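Local coordinates for putative fumarylacetoacetate hydrolase family protein (Yersinia pestis, PDB 3S52), which is of unassigned function but belongs to the fumarylacetoacetate hydrolase family, with a fold rich in beta sheet, and forms a two-chain assembly, at residues A[27-32]-A[162-167]; A[50-55]-A[126-131]; A[70-75]-A[150-155]. One frame throughout, in Å; residues are numbered along the deposited sequence.

Contact 1: A[27-32]-A[162-167]. With SO4 (sulfate ion), chain E.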
ATOM      1  N   SER A  27       5.510 -13.570  -7.584  1.00 15.46           N
ATOM      2  CA  SER A  27       5.508 -14.946  -8.051  1.00 13.80           C
ATOM      3  C   SER A  27       4.679 -15.122  -9.309  1.00 15.15           C
ATOM      4  O   SER A  27       3.885 -16.049  -9.367  1.00 13.44           O
ATOM      5  CB  SER A  27       4.930 -15.885  -6.978  1.00 13.95           C
ATOM      6  OG  SER A  27       5.590 -15.713  -5.737  1.00 25.42           O
ATOM      7  N   ASN A  28       4.826 -14.234 -10.291  1.00  9.24           N
ATOM      8  CA  ASN A  28       4.085 -14.388 -11.553  1.00  9.18           C
ATOM      9  C   ASN A  28       4.842 -14.985 -12.771  1.00 11.54           C
ATOM     10  O   ASN A  28       4.299 -15.055 -13.863  1.00 10.81           O
ATOM     11  CB  ASN A  28       3.332 -13.100 -11.906  1.00 14.35           C
ATOM     12  CG  ASN A  28       2.086 -13.357 -12.745  1.00 13.27           C
ATOM     13  OD1 ASN A  28       1.392 -14.358 -12.567  1.00 16.38           O
ATOM     14  ND2 ASN A  28       1.790 -12.439 -13.657  1.00  8.66           N
ATOM     15  N   TYR A  29       6.097 -15.385 -12.583  1.00 16.99           N
ATOM     16  CA  TYR A  29       6.868 -16.091 -13.610  1.00  6.30           C
ATOM     17  C   TYR A  29       7.518 -17.321 -12.973  1.00 10.55           C
ATOM     18  O   TYR A  29       8.190 -17.209 -11.938  1.00 10.47           O
ATOM     19  CB  TYR A  29       7.986 -15.197 -14.172  1.00  6.32           C
ATOM     20  CG  TYR A  29       7.534 -14.054 -15.041  1.00  6.89           C
ATOM     21  CD1 TYR A  29       6.903 -12.948 -14.494  1.00 14.39           C
ATOM     22  CD2 TYR A  29       7.766 -14.063 -16.414  1.00 17.82           C
ATOM     23  CE1 TYR A  29       6.487 -11.886 -15.300  1.00  9.54           C
ATOM     24  CE2 TYR A  29       7.355 -13.002 -17.218  1.00 16.52           C
ATOM     25  CZ  TYR A  29       6.728 -11.915 -16.644  1.00 14.27           C
ATOM     26  OH  TYR A  29       6.321 -10.854 -17.413  1.00 17.78           O
ATOM     27  N   ALA A  30       7.342 -18.486 -13.585  1.00 13.05           N
ATOM     28  CA  ALA A  30       7.818 -19.738 -12.984  1.00 17.27           C
ATOM     29  C   ALA A  30       9.319 -19.770 -12.688  1.00 15.70           C
ATOM     30  O   ALA A  30       9.733 -20.261 -11.640  1.00 17.81           O
ATOM     31  CB  ALA A  30       7.419 -20.932 -13.843  1.00 21.39           C
ATOM     32  N   GLU A  31      10.133 -19.251 -13.604  1.00 10.03           N
ATOM     33  CA  GLU A  31      11.575 -19.244 -13.391  1.00 19.67           C
ATOM     34  C   GLU A  31      11.992 -18.306 -12.252  1.00 18.52           C
ATOM     35  O   GLU A  31      13.018 -18.523 -11.612  1.00 16.55           O
ATOM     36  CB  GLU A  31      12.325 -18.937 -14.695  1.00 24.32           C
ATOM     37  CG  GLU A  31      12.246 -20.096 -15.693  1.00 38.18           C
ATOM     38  CD  GLU A  31      12.979 -19.829 -17.002  1.00 59.24           C
ATOM     39  OE1 GLU A  31      12.436 -19.092 -17.861  1.00 61.78           O
ATOM     40  OE2 GLU A  31      14.096 -20.372 -17.176  1.00 67.55           O
ATOM     41  N   HIS A  32      11.196 -17.272 -11.992  1.00 12.64           N
ATOM     42  CA  HIS A  32      11.470 -16.407 -10.857  1.00 13.84           C
ATOM     43  C   HIS A  32      11.068 -17.102  -9.557  1.00 17.62           C
ATOM     44  O   HIS A  32      11.793 -17.047  -8.549  1.00 19.30           O
ATOM     45  CB  HIS A  32      10.757 -15.063 -10.986  1.00 17.80           C
ATOM     46  CG  HIS A  32      10.888 -14.211  -9.767  1.00 14.09           C
ATOM     47  ND1 HIS A  32      12.110 -13.850  -9.244  1.00 15.11           N
ATOM     48  CD2 HIS A  32       9.953 -13.683  -8.942  1.00 20.22           C
ATOM     49  CE1 HIS A  32      11.923 -13.115  -8.162  1.00 17.88           C
ATOM     50  NE2 HIS A  32      10.621 -13.003  -7.954  1.00 12.81           N
ATOM     51  N   GLY A 162      13.239 -11.208 -20.561  1.00 19.25           N
ATOM     52  CA  GLY A 162      12.073 -12.061 -20.495  1.00 19.13           C
ATOM     53  C   GLY A 162      10.961 -11.576 -21.398  1.00 20.38           C
ATOM     54  O   GLY A 162      11.127 -10.607 -22.132  1.00 17.02           O
ATOM     55  N   ASN A 163       9.834 -12.270 -21.358  1.00 15.09           N
ATOM     56  CA  ASN A 163       8.714 -11.899 -22.194  1.00 20.84           C
ATOM     57  C   ASN A 163       7.433 -12.172 -21.437  1.00 17.22           C
ATOM     58  O   ASN A 163       7.318 -13.201 -20.764  1.00 12.89           O
ATOM     59  CB  ASN A 163       8.759 -12.663 -23.515  1.00 15.20           C
ATOM     60  CG  ASN A 163       7.730 -12.167 -24.511  1.00 20.23           C
ATOM     61  OD1 ASN A 163       6.546 -12.488 -24.401  1.00 15.06           O
ATOM     62  ND2 ASN A 163       8.176 -11.380 -25.497  1.00 14.13           N
ATOM     63  N   THR A 164       6.478 -11.251 -21.530  1.00 12.17           N
ATOM     64  CA  THR A 164       5.229 -11.379 -20.772  1.00 15.06           C
ATOM     65  C   THR A 164       4.388 -12.600 -21.155  1.00 18.57           C
ATOM     66  O   THR A 164       3.410 -12.927 -20.470  1.00 13.09           O
ATOM     67  CB  THR A 164       4.369 -10.114 -20.864  1.00 17.86           C
ATOM     68  OG1 THR A 164       3.995  -9.881 -22.231  1.00 19.82           O
ATOM     69  CG2 THR A 164       5.151  -8.910 -20.336  1.00 17.09           C
ATOM     70  N   ARG A 165       4.752 -13.281 -22.239  1.00 17.39           N
ATOM     71  CA  ARG A 165       4.047 -14.518 -22.573  1.00 15.26           C
ATOM     72  C   ARG A 165       4.238 -15.557 -21.471  1.00 22.20           C
ATOM     73  O   ARG A 165       3.478 -16.529 -21.380  1.00 17.98           O
ATOM     74  CB  ARG A 165       4.488 -15.088 -23.925  1.00 17.15           C
ATOM     75  CG  ARG A 165       5.885 -15.708 -23.930  1.00 18.55           C
ATOM     76  CD  ARG A 165       6.179 -16.438 -25.251  1.00 23.60           C
ATOM     77  NE  ARG A 165       6.106 -15.533 -26.396  1.00 28.40           N
ATOM     78  CZ  ARG A 165       7.090 -14.726 -26.785  1.00 26.04           C
ATOM     79  NH1 ARG A 165       8.243 -14.699 -26.126  1.00 22.93           N
ATOM     80  NH2 ARG A 165       6.920 -13.942 -27.835  1.00 29.99           N
ATOM     81  N   ASP A 166       5.243 -15.352 -20.621  1.00 13.99           N
ATOM     82  CA  ASP A 166       5.543 -16.329 -19.585  1.00 11.85           C
ATOM     83  C   ASP A 166       4.798 -16.044 -18.277  1.00 18.24           C
ATOM     84  O   ASP A 166       4.925 -16.790 -17.315  1.00 21.47           O
ATOM     85  CB  ASP A 166       7.059 -16.440 -19.363  1.00 18.42           C
ATOM     86  CG  ASP A 166       7.777 -17.078 -20.559  1.00 27.49           C
ATOM     87  OD1 ASP A 166       7.147 -17.892 -21.268  1.00 32.58           O
ATOM     88  OD2 ASP A 166       8.960 -16.770 -20.801  1.00 37.16           O
HETATM   89  N   MSE A 167       4.005 -14.978 -18.245  1.00 12.27           N
HETATM   90  CA  MSE A 167       3.187 -14.705 -17.057  1.00 21.65           C
HETATM   91  C   MSE A 167       2.332 -15.915 -16.709  1.00 20.75           C
HETATM   92  O   MSE A 167       1.718 -16.513 -17.592  1.00 16.36           O
HETATM   93  CB  MSE A 167       2.280 -13.483 -17.265  1.00 15.42           C
HETATM   94  CG  MSE A 167       3.048 -12.176 -17.208  1.00 22.09           C
HETATM   95 SE   MSE A 167       1.955 -10.587 -17.515  0.75 24.37          SE
HETATM   96  CE  MSE A 167       3.377  -9.309 -17.638  1.00 29.08           C
TER
HETATM   97  S   SO4 E 219       8.363 -11.639  -5.487  1.00 38.44           S
HETATM   98  O1  SO4 E 219       9.825 -11.609  -5.564  1.00 30.76           O
HETATM   99  O2  SO4 E 219       7.857 -10.284  -5.370  1.00 29.47           O
HETATM  100  O3  SO4 E 219       7.793 -12.250  -6.690  1.00 35.38           O
HETATM  101  O4  SO4 E 219       7.993 -12.417  -4.293  1.00 36.20           O
HETATM  102  O   HOH W   1       6.357 -18.794 -16.153  1.00 12.45           O

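Contact 2: A[50-55]-A[126-131]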
ATOM      1  N   PRO A  50       2.877   2.731  -2.538  1.00 16.12           N
ATOM      2  CA  PRO A  50       2.142   4.001  -2.483  1.00 12.51           C
ATOM      3  C   PRO A  50       2.744   5.024  -3.432  1.00 14.07           C
ATOM      4  O   PRO A  50       3.784   4.761  -4.026  1.00 12.18           O
ATOM      5  CB  PRO A  50       2.360   4.445  -1.039  1.00 13.94           C
ATOM      6  CG  PRO A  50       3.756   3.936  -0.728  1.00 11.25           C
ATOM      7  CD  PRO A  50       3.879   2.616  -1.456  1.00 10.42           C
ATOM      8  N   GLU A  51       2.123   6.193  -3.536  1.00 12.62           N
ATOM      9  CA  GLU A  51       2.633   7.244  -4.406  1.00 13.28           C
ATOM     10  C   GLU A  51       4.097   7.595  -4.089  1.00 10.19           C
ATOM     11  O   GLU A  51       4.885   7.905  -4.985  1.00 13.22           O
ATOM     12  CB  GLU A  51       1.732   8.482  -4.308  1.00 16.82           C
ATOM     13  CG  GLU A  51       2.367   9.764  -4.837  1.00 24.42           C
ATOM     14  CD  GLU A  51       3.245  10.445  -3.801  1.00 25.64           C
ATOM     15  OE1 GLU A  51       2.826  10.540  -2.625  1.00 21.32           O
ATOM     16  OE2 GLU A  51       4.362  10.872  -4.166  1.00 36.78           O
ATOM     17  N   THR A  52       4.467   7.545  -2.815  1.00  9.44           N
ATOM     18  CA  THR A  52       5.839   7.860  -2.430  1.00 12.48           C
ATOM     19  C   THR A  52       6.899   6.877  -2.956  1.00 14.77           C
ATOM     20  O   THR A  52       8.098   7.149  -2.870  1.00 16.04           O
ATOM     21  CB  THR A  52       5.984   7.979  -0.907  1.00 13.71           C
ATOM     22  OG1 THR A  52       5.263   6.914  -0.269  1.00 13.31           O
ATOM     23  CG2 THR A  52       5.435   9.323  -0.431  1.00 13.88           C
ATOM     24  N   ALA A  53       6.471   5.727  -3.469  1.00 11.30           N
ATOM     25  CA  ALA A  53       7.418   4.764  -4.054  1.00  7.28           C
ATOM     26  C   ALA A  53       7.799   5.179  -5.480  1.00 12.50           C
ATOM     27  O   ALA A  53       8.887   4.878  -5.970  1.00 12.99           O
ATOM     28  CB  ALA A  53       6.808   3.370  -4.056  1.00  8.28           C
ATOM     29  N   LEU A  54       6.878   5.871  -6.142  1.00 15.69           N
ATOM     30  CA  LEU A  54       7.011   6.164  -7.560  1.00 18.23           C
ATOM     31  C   LEU A  54       8.006   7.276  -7.870  1.00 15.98           C
ATOM     32  O   LEU A  54       8.040   8.290  -7.186  1.00 11.85           O
ATOM     33  CB  LEU A  54       5.646   6.525  -8.147  1.00  9.84           C
ATOM     34  CG  LEU A  54       4.728   5.331  -8.415  1.00 20.06           C
ATOM     35  CD1 LEU A  54       3.259   5.765  -8.438  1.00 15.10           C
ATOM     36  CD2 LEU A  54       5.119   4.636  -9.711  1.00 10.80           C
ATOM     37  N   CYS A  55       8.802   7.077  -8.920  1.00 17.52           N
ATOM     38  CA  CYS A  55       9.726   8.098  -9.406  1.00 15.37           C
ATOM     39  C   CYS A  55      10.060   7.881 -10.881  1.00 15.32           C
ATOM     40  O   CYS A  55       9.751   6.828 -11.451  1.00 12.36           O
ATOM     41  CB  CYS A  55      10.997   8.161  -8.551  1.00 16.87           C
ATOM     42  SG  CYS A  55      11.856   6.592  -8.374  1.00 19.52           S
ATOM     43  N   ALA A 126       7.618  -1.196  -0.259  1.00 15.06           N
ATOM     44  CA  ALA A 126       6.904   0.086  -0.359  1.00 13.04           C
ATOM     45  C   ALA A 126       7.723   1.327  -0.047  1.00 14.92           C
ATOM     46  O   ALA A 126       7.183   2.438  -0.043  1.00 11.89           O
ATOM     47  CB  ALA A 126       5.624   0.066   0.476  1.00 13.82           C
ATOM     48  N   PHE A 127       9.008   1.145   0.246  1.00 14.79           N
ATOM     49  CA  PHE A 127       9.840   2.237   0.734  1.00 12.91           C
ATOM     50  C   PHE A 127       9.975   3.336  -0.332  1.00 16.49           C
ATOM     51  O   PHE A 127       9.712   3.102  -1.518  1.00 12.75           O
ATOM     52  CB  PHE A 127      11.226   1.717   1.155  1.00 14.03           C
ATOM     53  CG  PHE A 127      11.984   1.045   0.040  1.00  9.41           C
ATOM     54  CD1 PHE A 127      12.832   1.776  -0.781  1.00 10.31           C
ATOM     55  CD2 PHE A 127      11.834  -0.317  -0.192  1.00 12.61           C
ATOM     56  CE1 PHE A 127      13.523   1.148  -1.827  1.00 15.61           C
ATOM     57  CE2 PHE A 127      12.507  -0.947  -1.233  1.00 16.22           C
ATOM     58  CZ  PHE A 127      13.353  -0.219  -2.050  1.00 10.93           C
ATOM     59  N   ASP A 128      10.363   4.538   0.091  1.00  9.96           N
ATOM     60  CA  ASP A 128      10.460   5.665  -0.836  1.00 12.43           C
ATOM     61  C   ASP A 128      11.310   5.307  -2.035  1.00 14.34           C
ATOM     62  O   ASP A 128      12.395   4.755  -1.880  1.00 12.14           O
ATOM     63  CB  ASP A 128      11.100   6.886  -0.163  1.00 15.30           C
ATOM     64  CG  ASP A 128      10.183   7.552   0.840  1.00 28.33           C
ATOM     65  OD1 ASP A 128       8.997   7.150   0.936  1.00 22.93           O
ATOM     66  OD2 ASP A 128      10.653   8.497   1.518  1.00 30.76           O
ATOM     67  N   GLY A 129      10.814   5.626  -3.224  1.00 15.86           N
ATOM     68  CA  GLY A 129      11.559   5.408  -4.446  1.00 14.23           C
ATOM     69  C   GLY A 129      11.680   3.960  -4.873  1.00 14.33           C
ATOM     70  O   GLY A 129      12.493   3.647  -5.740  1.00 16.13           O
ATOM     71  N   SER A 130      10.850   3.074  -4.328  1.00 11.88           N
ATOM     72  CA  SER A 130      10.998   1.643  -4.658  1.00 14.91           C
ATOM     73  C   SER A 130      10.347   1.263  -5.993  1.00 16.99           C
ATOM     74  O   SER A 130      10.250   0.081  -6.334  1.00 14.89           O
ATOM     75  CB  SER A 130      10.399   0.761  -3.572  1.00  9.42           C
ATOM     76  OG  SER A 130       9.006   0.959  -3.528  1.00 14.64           O
ATOM     77  N   CYS A 131       9.833   2.253  -6.711  1.00 11.63           N
ATOM     78  CA  CYS A 131       9.192   1.977  -7.991  1.00 11.40           C
ATOM     79  C   CYS A 131       9.527   3.039  -9.045  1.00 16.73           C
ATOM     80  O   CYS A 131       8.678   3.834  -9.441  1.00 17.04           O
ATOM     81  CB  CYS A 131       7.682   1.814  -7.825  1.00 16.48           C
ATOM     82  SG  CYS A 131       6.843   1.193  -9.324  1.00 20.93           S
TER
HETATM   83  O   HOH W   2       6.949   5.185   0.453  1.00 11.93           O

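Contact 3: A[70-75]-A[150-155]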
ATOM      1  N   VAL A  70      19.681  -4.060  -2.141  1.00 20.78           N
ATOM      2  CA  VAL A  70      18.535  -3.685  -2.943  1.00 13.46           C
ATOM      3  C   VAL A  70      18.594  -4.420  -4.286  1.00 19.27           C
ATOM      4  O   VAL A  70      19.580  -4.303  -5.025  1.00 13.20           O
ATOM      5  CB  VAL A  70      18.526  -2.154  -3.165  1.00 18.78           C
ATOM      6  CG1 VAL A  70      17.364  -1.738  -4.031  1.00 15.41           C
ATOM      7  CG2 VAL A  70      18.486  -1.428  -1.825  1.00 28.17           C
ATOM      8  N   HIS A  71      17.541  -5.178  -4.593  1.00 19.04           N
ATOM      9  CA  HIS A  71      17.483  -5.973  -5.822  1.00 15.22           C
ATOM     10  C   HIS A  71      16.570  -5.368  -6.895  1.00 13.36           C
ATOM     11  O   HIS A  71      15.485  -4.876  -6.590  1.00 14.56           O
ATOM     12  CB  HIS A  71      16.994  -7.395  -5.507  1.00 14.87           C
ATOM     13  CG  HIS A  71      18.021  -8.264  -4.847  1.00 23.41           C
ATOM     14  ND1 HIS A  71      18.931  -7.779  -3.930  1.00 34.75           N
ATOM     15  CD2 HIS A  71      18.275  -9.589  -4.967  1.00 21.21           C
ATOM     16  CE1 HIS A  71      19.706  -8.768  -3.519  1.00 30.27           C
ATOM     17  NE2 HIS A  71      19.332  -9.875  -4.136  1.00 30.64           N
ATOM     18  N   HIS A  72      17.001  -5.427  -8.151  1.00 11.43           N
ATOM     19  CA  HIS A  72      16.159  -5.002  -9.263  1.00 14.58           C
ATOM     20  C   HIS A  72      15.123  -6.095  -9.615  1.00 15.56           C
ATOM     21  O   HIS A  72      15.437  -7.288  -9.567  1.00 11.65           O
ATOM     22  CB  HIS A  72      17.028  -4.674 -10.487  1.00 13.94           C
ATOM     23  CG  HIS A  72      17.934  -5.795 -10.908  1.00 15.99           C
ATOM     24  ND1 HIS A  72      17.488  -6.890 -11.620  1.00 15.39           N
ATOM     25  CD2 HIS A  72      19.264  -5.990 -10.717  1.00 17.08           C
ATOM     26  CE1 HIS A  72      18.500  -7.713 -11.842  1.00 12.45           C
ATOM     27  NE2 HIS A  72      19.589  -7.191 -11.304  1.00  9.73           N
ATOM     28  N   GLU A  73      13.877  -5.703  -9.895  1.00 12.68           N
ATOM     29  CA  GLU A  73      12.955  -6.625 -10.542  1.00 11.18           C
ATOM     30  C   GLU A  73      12.232  -5.908 -11.672  1.00 13.77           C
ATOM     31  O   GLU A  73      11.250  -5.205 -11.423  1.00 18.86           O
ATOM     32  CB  GLU A  73      11.929  -7.125  -9.513  1.00  8.33           C
ATOM     33  CG  GLU A  73      12.564  -7.505  -8.191  1.00 16.96           C
ATOM     34  CD  GLU A  73      11.611  -8.249  -7.271  1.00 27.02           C
ATOM     35  OE1 GLU A  73      10.383  -8.022  -7.371  1.00 21.61           O
ATOM     36  OE2 GLU A  73      12.104  -9.062  -6.455  1.00 29.62           O
ATOM     37  N   ILE A  74      12.628  -6.175 -12.911  1.00  8.30           N
ATOM     38  CA  ILE A  74      12.034  -5.478 -14.053  1.00  9.06           C
ATOM     39  C   ILE A  74      10.639  -6.059 -14.320  1.00 14.29           C
ATOM     40  O   ILE A  74      10.416  -7.260 -14.127  1.00 12.78           O
ATOM     41  CB  ILE A  74      12.932  -5.554 -15.325  1.00 13.77           C
ATOM     42  CG1 ILE A  74      12.417  -4.603 -16.405  1.00 14.25           C
ATOM     43  CG2 ILE A  74      12.982  -6.963 -15.873  1.00 12.33           C
ATOM     44  CD1 ILE A  74      13.255  -4.611 -17.683  1.00 16.87           C
ATOM     45  N   GLU A  75       9.699  -5.200 -14.713  1.00  8.68           N
ATOM     46  CA  GLU A  75       8.303  -5.608 -14.867  1.00 10.24           C
ATOM     47  C   GLU A  75       7.582  -4.731 -15.863  1.00 13.20           C
ATOM     48  O   GLU A  75       7.885  -3.541 -15.989  1.00 14.63           O
ATOM     49  CB  GLU A  75       7.555  -5.552 -13.507  1.00 19.36           C
ATOM     50  CG  GLU A  75       8.318  -6.227 -12.353  1.00 22.11           C
ATOM     51  CD  GLU A  75       7.453  -6.588 -11.152  1.00 28.59           C
ATOM     52  OE1 GLU A  75       6.218  -6.437 -11.235  1.00 29.76           O
ATOM     53  OE2 GLU A  75       8.016  -7.038 -10.118  1.00 30.63           O
ATOM     54  N   LEU A 150      11.086  -7.696 -22.189  1.00 13.73           N
ATOM     55  CA  LEU A 150      11.665  -6.856 -21.153  1.00 15.13           C
ATOM     56  C   LEU A 150      13.118  -7.262 -20.980  1.00 17.31           C
ATOM     57  O   LEU A 150      13.417  -8.445 -20.873  1.00 15.73           O
ATOM     58  CB  LEU A 150      10.968  -7.125 -19.816  1.00 18.98           C
ATOM     59  CG  LEU A 150       9.466  -6.955 -19.674  1.00 19.87           C
ATOM     60  CD1 LEU A 150       8.965  -7.734 -18.474  1.00 18.66           C
ATOM     61  CD2 LEU A 150       9.140  -5.487 -19.539  1.00 23.48           C
ATOM     62  N   SER A 151      14.017  -6.290 -20.912  1.00 10.60           N
ATOM     63  CA  SER A 151      15.414  -6.612 -20.694  1.00 14.79           C
ATOM     64  C   SER A 151      16.054  -5.568 -19.802  1.00 12.13           C
ATOM     65  O   SER A 151      15.726  -4.383 -19.865  1.00 11.98           O
ATOM     66  CB  SER A 151      16.167  -6.734 -22.015  1.00 29.91           C
ATOM     67  OG  SER A 151      16.149  -5.506 -22.708  1.00 42.70           O
ATOM     68  N   LEU A 152      16.952  -6.023 -18.943  1.00  9.61           N
ATOM     69  CA  LEU A 152      17.646  -5.122 -18.049  1.00 15.06           C
ATOM     70  C   LEU A 152      19.091  -5.483 -18.174  1.00 15.95           C
ATOM     71  O   LEU A 152      19.445  -6.638 -17.986  1.00 13.13           O
ATOM     72  CB  LEU A 152      17.203  -5.335 -16.604  1.00 19.41           C
ATOM     73  CG  LEU A 152      18.034  -4.590 -15.556  1.00 17.76           C
ATOM     74  CD1 LEU A 152      17.949  -3.078 -15.808  1.00 18.49           C
ATOM     75  CD2 LEU A 152      17.569  -4.924 -14.149  1.00 20.85           C
ATOM     76  N   THR A 153      19.902  -4.496 -18.532  1.00 15.79           N
ATOM     77  CA  THR A 153      21.341  -4.647 -18.653  1.00 17.07           C
ATOM     78  C   THR A 153      21.956  -3.765 -17.575  1.00 14.30           C
ATOM     79  O   THR A 153      21.580  -2.606 -17.432  1.00 14.00           O
ATOM     80  CB  THR A 153      21.826  -4.170 -20.041  1.00 23.83           C
ATOM     81  OG1 THR A 153      21.282  -5.025 -21.055  1.00 22.87           O
ATOM     82  CG2 THR A 153      23.318  -4.205 -20.138  1.00 25.52           C
ATOM     83  N   ILE A 154      22.866  -4.329 -16.790  1.00 15.48           N
ATOM     84  CA  ILE A 154      23.556  -3.566 -15.765  1.00 16.75           C
ATOM     85  C   ILE A 154      25.058  -3.647 -16.005  1.00 12.88           C
ATOM     86  O   ILE A 154      25.626  -4.743 -16.077  1.00 13.94           O
ATOM     87  CB  ILE A 154      23.196  -4.070 -14.358  1.00 20.12           C
ATOM     88  CG1 ILE A 154      21.728  -3.769 -14.054  1.00 22.98           C
ATOM     89  CG2 ILE A 154      24.056  -3.402 -13.304  1.00 15.06           C
ATOM     90  CD1 ILE A 154      21.314  -4.172 -12.660  1.00 24.27           C
ATOM     91  N   ASN A 155      25.677  -2.479 -16.151  1.00 15.75           N
ATOM     92  CA  ASN A 155      27.098  -2.360 -16.475  1.00 13.91           C
ATOM     93  C   ASN A 155      27.459  -3.229 -17.670  1.00 13.72           C
ATOM     94  O   ASN A 155      28.445  -3.965 -17.643  1.00 19.62           O
ATOM     95  CB  ASN A 155      27.988  -2.700 -15.264  1.00 15.00           C
ATOM     96  CG  ASN A 155      27.638  -1.888 -14.027  1.00 19.15           C
ATOM     97  OD1 ASN A 155      27.261  -0.711 -14.112  1.00 15.95           O
ATOM     98  ND2 ASN A 155      27.775  -2.510 -12.861  1.00 18.51           N
TER

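Contact 1: A[27-32]-A[162-167]
Side by side and pointing the same way, Tyr-29 and selenomethionine Met-167 carry the contact. CG of Tyr-29 stands anti to its own carbonyl carbon (chi1 -71°), which brings the phenol against the 3-10 turn 164-166. Met-167, extended beyond CG, runs along the outer half of the ring: its CG lies 3.7 Å from Tyr-29 CZ, and its methyl CE reaches 3.3 Å from Tyr-29 OH. The backbone N of Met-167 sits over one ring face, whereas Asn-163 O meets the ring edge in plane, 3.6 Å from Tyr-29 CE2. Asp-166 crosses the ring at about a right angle, its CB 3.9 Å from Tyr-29 CD2. Asn-28 crosses Met-167 obliquely; its buried amide bonds through OD1 to Thr-169 N and through ND2 to Thr-192 O. No direct hydrogen bond joins 27-32 to 162-167. Instead a water accepts from Ala-30 N (2.8 Å) and donates to Asp-166 O (2.7 Å). The contact sets the start of helix 30-35, Tyr-29 at its N-cap position, against the Asx turn Asn-163 to Arg-165 ending strand 157-163, beside a sulfate, probably from the crystallisation liquor, hydrogen-bonded by Ser-27 N, His-32 NE2 and Lys-125 NZ.

Contact 2: A[50-55]-A[126-131]
Small apolar groups fill the middle of the contact. The methyl of Ala-53 faces Cys-131 CB at 4.2 Å and has Ser-130 OG, which is hydrogen-bonded to Lys-125 O, close against it. On one flank Leu-54, its CG anti to the carbonyl carbon, brings CD2 to 3.9 Å from Cys-131 SG, a thiol set anti to its own backbone N; both side chains lie on the same face of the sheet, near Ile-189 and Leu-191. On the other flank Pro-50 CD rests 3.6 Å from Ala-126 CB. Ser-130 CB sits over the centre of the Phe-127 ring. Phe-127 CB points away from 50-55, and its ring packs on Leu-105 and Leu-107.

Backbone bonds surround this centre. Gly-129 N donates to Thr-52 O at 3.1 Å, nearly straight (164°) and onto a carbonyl lone pair. Cys-131 N reaches Ala-53 O at 2.9 Å, and Cys-131 O receives Cys-55 N at 3.3 Å; in both of these the donor stands well above the carbonyl plane. Leu-54 is thereby bridged in parallel register to Cys-131. Glycine at 129 suits the positive phi (73°) there.

At the polar edge one water ties three groups: it accepts from Thr-52 OG1 at a short 2.5 Å and donates to Ala-126 O and to Asp-128 OD1 (2.9 Å). Asp-128 OD2 reaches across to the second subunit, making a salt bridge to Lys-85 and a hydrogen bond to Thr-183, both of that subunit, while Glu-51 is salt-bridged to its Arg-185.

The arrangement is a type II beta turn, Phe-127 to Ser-130, closed by Ser-130 N on Phe-127 O and leading directly into the parallel pairing of strands 54-56 and 131-138 at the dimer interface.

Contact 3: A[70-75]-A[150-155]
This is packing between two sheets, without hydrogen bonds across it: strand 70-80 of the mixed sheet lies over strand 149-154 of the four-stranded antiparallel sheet. The backbones stay apart, 6.9 Å between Ile-74 CA and Leu-152 CA at the nearest register pair, and the touching parts run nearly antiparallel, 165° apart. Alternate residues supply the interface: His-72 and Ile-74 point toward 150-155, and Leu-150, Leu-152 and Ile-154 point back.

Leu-152, with CG anti to its backbone N, lays CD2 over one face of the His-72 imidazole, a CH-pi contact 3.5 Å from the ring centroid. CD2 is offset toward the rim, only 3.2 Å from His-72 ND1. Ile-154 meets the same ring tip to tip, its CD1 3.4 Å from His-72 CD2.

These inward-facing side chains, His-72 among them, pack the two sheets face to face, as between the layers of a beta sandwich. His-72 ND1 is hydrogen-bonded to Gln-160 OE1, which also takes Ile-74 N, so a residue of the neighbouring strand 157-163 helps fix the ring.

Ile-74 is fully extended, CG1 anti to its backbone N (chi1 -169°) and CD1 anti to CA, and thrusts CD1 to 3.3 Å from Ser-151 O. The same methyl lies 4.0 Å from Leu-150 CB and 4.2 Å from Leu-152 CB. The CB of Glu-75 points away from 150-155; its OE1 accepts from Gly-193 N, and its side chain is about 6 Å from a sulfate.

How the contacts relate
Contacts 2 and 3 both lie within the span closed by contact 1 and cross each other along the chain, in the order 50-55, 70-75, 126-131, 150-155. Contacts 1 and 3 are neighbours, with centres about 14 Å apart: strands 149-154 and 157-163 are adjacent in the antiparallel sheet, and Gly-162 N probably bonds to Leu-150 O. Contact 2 shares the mixed sheet with contact 3, centres about 17 Å apart, and lies across the chain's centre from contact 1, about 23 Å between centres. Contacts 1 and 3 each join the antiparallel sheet to another part of the chain, the start of helix 30-35 and strand 70-80 respectively, while contact 2 faces the second subunit.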